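Side-chain contact in attachment invasion locus protein (Yersinia pestis, PDB 3QRA), which is an outer-membrane beta-barrel that mediates adhesion to host cells and promotes their invasion by a mechanism not yet known: residues V79-E84 with Q123-P128. Sequence-based numbering, arbitrary orientation.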
ATOM      1  N   VAL A  79     -12.642  -2.342  10.092  1.00 19.18           N
ATOM      2  CA  VAL A  79     -13.004  -0.990   9.692  1.00 17.09           C
ATOM      3  C   VAL A  79     -14.233  -0.557  10.505  1.00 22.08           C
ATOM      4  O   VAL A  79     -15.184  -1.323  10.662  1.00 22.65           O
ATOM      5  CB  VAL A  79     -13.199  -0.838   8.135  1.00 25.12           C
ATOM      6  CG1 VAL A  79     -14.016  -1.977   7.542  1.00 21.97           C
ATOM      7  CG2 VAL A  79     -13.799   0.530   7.784  1.00 22.37           C
ATOM      8  N   PHE A  80     -14.180   0.658  11.042  1.00 15.90           N
ATOM      9  CA  PHE A  80     -15.208   1.178  11.936  1.00 18.22           C
ATOM     10  C   PHE A  80     -15.914   2.333  11.269  1.00 25.14           C
ATOM     11  O   PHE A  80     -15.285   3.334  10.925  1.00 21.77           O
ATOM     12  CB  PHE A  80     -14.566   1.670  13.251  1.00 21.08           C
ATOM     13  CG  PHE A  80     -13.837   0.591  13.997  1.00 21.58           C
ATOM     14  CD1 PHE A  80     -14.504  -0.192  14.926  1.00 21.86           C
ATOM     15  CD2 PHE A  80     -12.498   0.334  13.741  1.00 21.02           C
ATOM     16  CE1 PHE A  80     -13.841  -1.206  15.605  1.00 22.98           C
ATOM     17  CE2 PHE A  80     -11.832  -0.680  14.410  1.00 22.85           C
ATOM     18  CZ  PHE A  80     -12.507  -1.450  15.352  1.00 19.42           C
ATOM     19  N   ARG A  81     -17.223   2.207  11.076  1.00 21.78           N
ATOM     20  CA  ARG A  81     -17.966   3.287  10.456  1.00 23.50           C
ATOM     21  C   ARG A  81     -18.321   4.299  11.523  1.00 29.84           C
ATOM     22  O   ARG A  81     -18.885   3.940  12.552  1.00 31.73           O
ATOM     23  CB  ARG A  81     -19.233   2.768   9.753  1.00 23.83           C
ATOM     24  CG  ARG A  81     -20.104   3.885   9.196  1.00 27.24           C
ATOM     25  CD  ARG A  81     -21.132   3.368   8.166  1.00 29.60           C
ATOM     26  NE  ARG A  81     -20.512   2.789   6.970  1.00 31.02           N
ATOM     27  CZ  ARG A  81     -20.030   3.506   5.958  1.00 33.08           C
ATOM     28  NH1 ARG A  81     -20.068   4.835   6.003  1.00 31.54           N
ATOM     29  NH2 ARG A  81     -19.505   2.898   4.899  1.00 41.40           N
ATOM     30  N   ILE A  82     -17.959   5.556  11.296  1.00 26.42           N
ATOM     31  CA  ILE A  82     -18.305   6.616  12.238  1.00 33.82           C
ATOM     32  C   ILE A  82     -19.711   7.120  11.980  1.00 37.08           C
ATOM     33  O   ILE A  82     -20.535   7.246  12.899  1.00 32.03           O
ATOM     34  CB  ILE A  82     -17.357   7.805  12.125  1.00 33.77           C
ATOM     35  CG1 ILE A  82     -15.907   7.338  12.224  1.00 29.96           C
ATOM     36  CG2 ILE A  82     -17.698   8.852  13.197  1.00 37.57           C
ATOM     37  CD1 ILE A  82     -14.908   8.468  12.125  1.00 39.34           C
ATOM     38  N   ASN A  83     -19.970   7.428  10.714  1.00 30.63           N
ATOM     39  CA  ASN A  83     -21.283   7.891  10.286  1.00 39.56           C
ATOM     40  C   ASN A  83     -21.477   7.542   8.828  1.00 35.76           C
ATOM     41  O   ASN A  83     -20.723   6.742   8.285  1.00 32.66           O
ATOM     42  CB  ASN A  83     -21.440   9.397  10.508  1.00 41.43           C
ATOM     43  CG  ASN A  83     -20.280  10.198   9.952  1.00 41.51           C
ATOM     44  OD1 ASN A  83     -19.836   9.982   8.822  1.00 39.52           O
ATOM     45  ND2 ASN A  83     -19.781  11.133  10.747  1.00 40.79           N
ATOM     46  N   GLU A  84     -22.450   8.156   8.180  1.00 30.33           N
ATOM     47  CA  GLU A  84     -22.724   7.835   6.813  1.00 33.65           C
ATOM     48  C   GLU A  84     -21.563   8.134   5.896  1.00 31.41           C
ATOM     49  O   GLU A  84     -21.468   7.544   4.894  1.00 35.89           O
ATOM     50  CB  GLU A  84     -23.889   8.638   6.252  1.00 44.07           C
ATOM     51  CG  GLU A  84     -25.129   8.710   6.995  1.00 62.57           C
ATOM     52  CD  GLU A  84     -25.932   9.910   6.516  1.00 74.38           C
ATOM     53  OE1 GLU A  84     -26.239  10.753   7.358  1.00 74.16           O
ATOM     54  OE2 GLU A  84     -26.198  10.040   5.294  1.00 77.56           O
ATOM     55  N   GLN A 123     -12.043   5.637   4.817  1.00 22.63           N
ATOM     56  CA  GLN A 123     -12.898   5.676   3.632  1.00 22.56           C
ATOM     57  C   GLN A 123     -13.948   6.760   3.791  1.00 22.56           C
ATOM     58  O   GLN A 123     -14.582   6.888   4.845  1.00 24.91           O
ATOM     59  CB  GLN A 123     -13.580   4.328   3.377  1.00 23.02           C
ATOM     60  CG  GLN A 123     -12.588   3.184   3.178  1.00 22.37           C
ATOM     61  CD  GLN A 123     -13.105   2.131   2.224  1.00 26.44           C
ATOM     62  OE1 GLN A 123     -14.289   1.777   2.249  1.00 23.32           O
ATOM     63  NE2 GLN A 123     -12.220   1.627   1.368  1.00 20.72           N
ATOM     64  N   PHE A 124     -14.138   7.520   2.718  1.00 21.56           N
ATOM     65  CA  PHE A 124     -15.118   8.587   2.646  1.00 24.11           C
ATOM     66  C   PHE A 124     -16.171   8.210   1.603  1.00 28.77           C
ATOM     67  O   PHE A 124     -15.831   7.817   0.485  1.00 25.34           O
ATOM     68  CB  PHE A 124     -14.411   9.890   2.249  1.00 31.43           C
ATOM     69  CG  PHE A 124     -15.339  11.040   1.977  1.00 35.70           C
ATOM     70  CD1 PHE A 124     -16.271  11.441   2.922  1.00 37.92           C
ATOM     71  CD2 PHE A 124     -15.249  11.748   0.787  1.00 40.08           C
ATOM     72  CE1 PHE A 124     -17.123  12.506   2.668  1.00 37.26           C
ATOM     73  CE2 PHE A 124     -16.095  12.817   0.531  1.00 40.84           C
ATOM     74  CZ  PHE A 124     -17.031  13.195   1.473  1.00 39.49           C
ATOM     75  N   ASN A 125     -17.446   8.314   1.973  1.00 24.12           N
ATOM     76  CA  ASN A 125     -18.543   8.079   1.034  1.00 22.47           C
ATOM     77  C   ASN A 125     -19.299   9.371   0.762  1.00 28.38           C
ATOM     78  O   ASN A 125     -20.229   9.705   1.494  1.00 30.81           O
ATOM     79  CB  ASN A 125     -19.525   7.034   1.591  1.00 26.96           C
ATOM     80  CG  ASN A 125     -18.833   5.751   2.016  1.00 31.01           C
ATOM     81  OD1 ASN A 125     -18.793   5.418   3.205  1.00 28.82           O
ATOM     82  ND2 ASN A 125     -18.257   5.034   1.048  1.00 25.41           N
ATOM     83  N   PRO A 126     -18.913  10.096  -0.298  1.00 31.67           N
ATOM     84  CA  PRO A 126     -19.576  11.359  -0.643  1.00 35.35           C
ATOM     85  C   PRO A 126     -21.009  11.108  -1.101  1.00 36.82           C
ATOM     86  O   PRO A 126     -21.874  11.978  -0.987  1.00 39.52           O
ATOM     87  CB  PRO A 126     -18.728  11.897  -1.805  1.00 34.68           C
ATOM     88  CG  PRO A 126     -18.072  10.688  -2.396  1.00 33.94           C
ATOM     89  CD  PRO A 126     -17.835   9.748  -1.244  1.00 31.74           C
ATOM     90  N   HIS A 127     -21.232   9.907  -1.624  1.00 33.83           N
ATOM     91  CA  HIS A 127     -22.550   9.412  -2.009  1.00 33.45           C
ATOM     92  C   HIS A 127     -22.561   7.990  -1.465  1.00 36.93           C
ATOM     93  O   HIS A 127     -21.506   7.369  -1.341  1.00 33.83           O
ATOM     94  CB  HIS A 127     -22.697   9.440  -3.537  1.00 38.57           C
ATOM     95  CG  HIS A 127     -23.986   8.868  -4.050  1.00 39.30           C
ATOM     96  ND1 HIS A 127     -24.223   7.512  -4.122  1.00 36.59           N
ATOM     97  CD2 HIS A 127     -25.090   9.467  -4.559  1.00 40.00           C
ATOM     98  CE1 HIS A 127     -25.424   7.301  -4.636  1.00 37.36           C
ATOM     99  NE2 HIS A 127     -25.971   8.473  -4.909  1.00 39.50           N
ATOM    100  N   PRO A 128     -23.734   7.475  -1.089  1.00 34.79           N
ATOM    101  CA  PRO A 128     -23.736   6.149  -0.457  1.00 33.47           C
ATOM    102  C   PRO A 128     -23.117   5.031  -1.309  1.00 39.96           C
ATOM    103  O   PRO A 128     -22.646   4.049  -0.733  1.00 35.10           O
ATOM    104  CB  PRO A 128     -25.228   5.885  -0.215  1.00 39.75           C
ATOM    105  CG  PRO A 128     -25.806   7.250  -0.038  1.00 42.18           C
ATOM    106  CD  PRO A 128     -25.050   8.135  -0.997  1.00 41.27           C
TER
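Arg81 presents the end of its guanidinium to the side-chain amide of Asn125, and both terminal nitrogens close on a single oxygen: NH1 and NH2 of Arg81 each lie 3.1 Å from OD1 of Asn125, with N-H...O angles of 149°. With CG anti to the backbone N (chi1 175°), the arginine chain runs out and then bends at chi3, which brings the guanidinium end to Asn125. The oxygen sits almost exactly in the guanidinium plane, whereas both donors arrive from one face of the amide, whose plane is turned 34° from that of the guanidinium. NH1 of Arg81 also reaches back to the backbone O of Asn83, 3.0 Å away and likewise in plane, which helps fix the rotation of the group. Arginine suits this place because its five N-H groups can serve several acceptors at once; NE makes a salt bridge with Glu37, which probably eases the crowding of positive charge where Arg35 and Arg156 approach NH2. Asparagine is equally apt: its OD1 takes the arginine while its ND2 donates to the backbone O of Phe130, pinning the turn on itself. Packing adds little: CB of Asn125 lies 3.9 Å from the carbonyl O of Glu84. At the short-turn, probably periplasmic, end of the barrel, this polar network joins the end of strand 66-81 and its following turn to the turn after strand 108-124, across intervening strand 86-102.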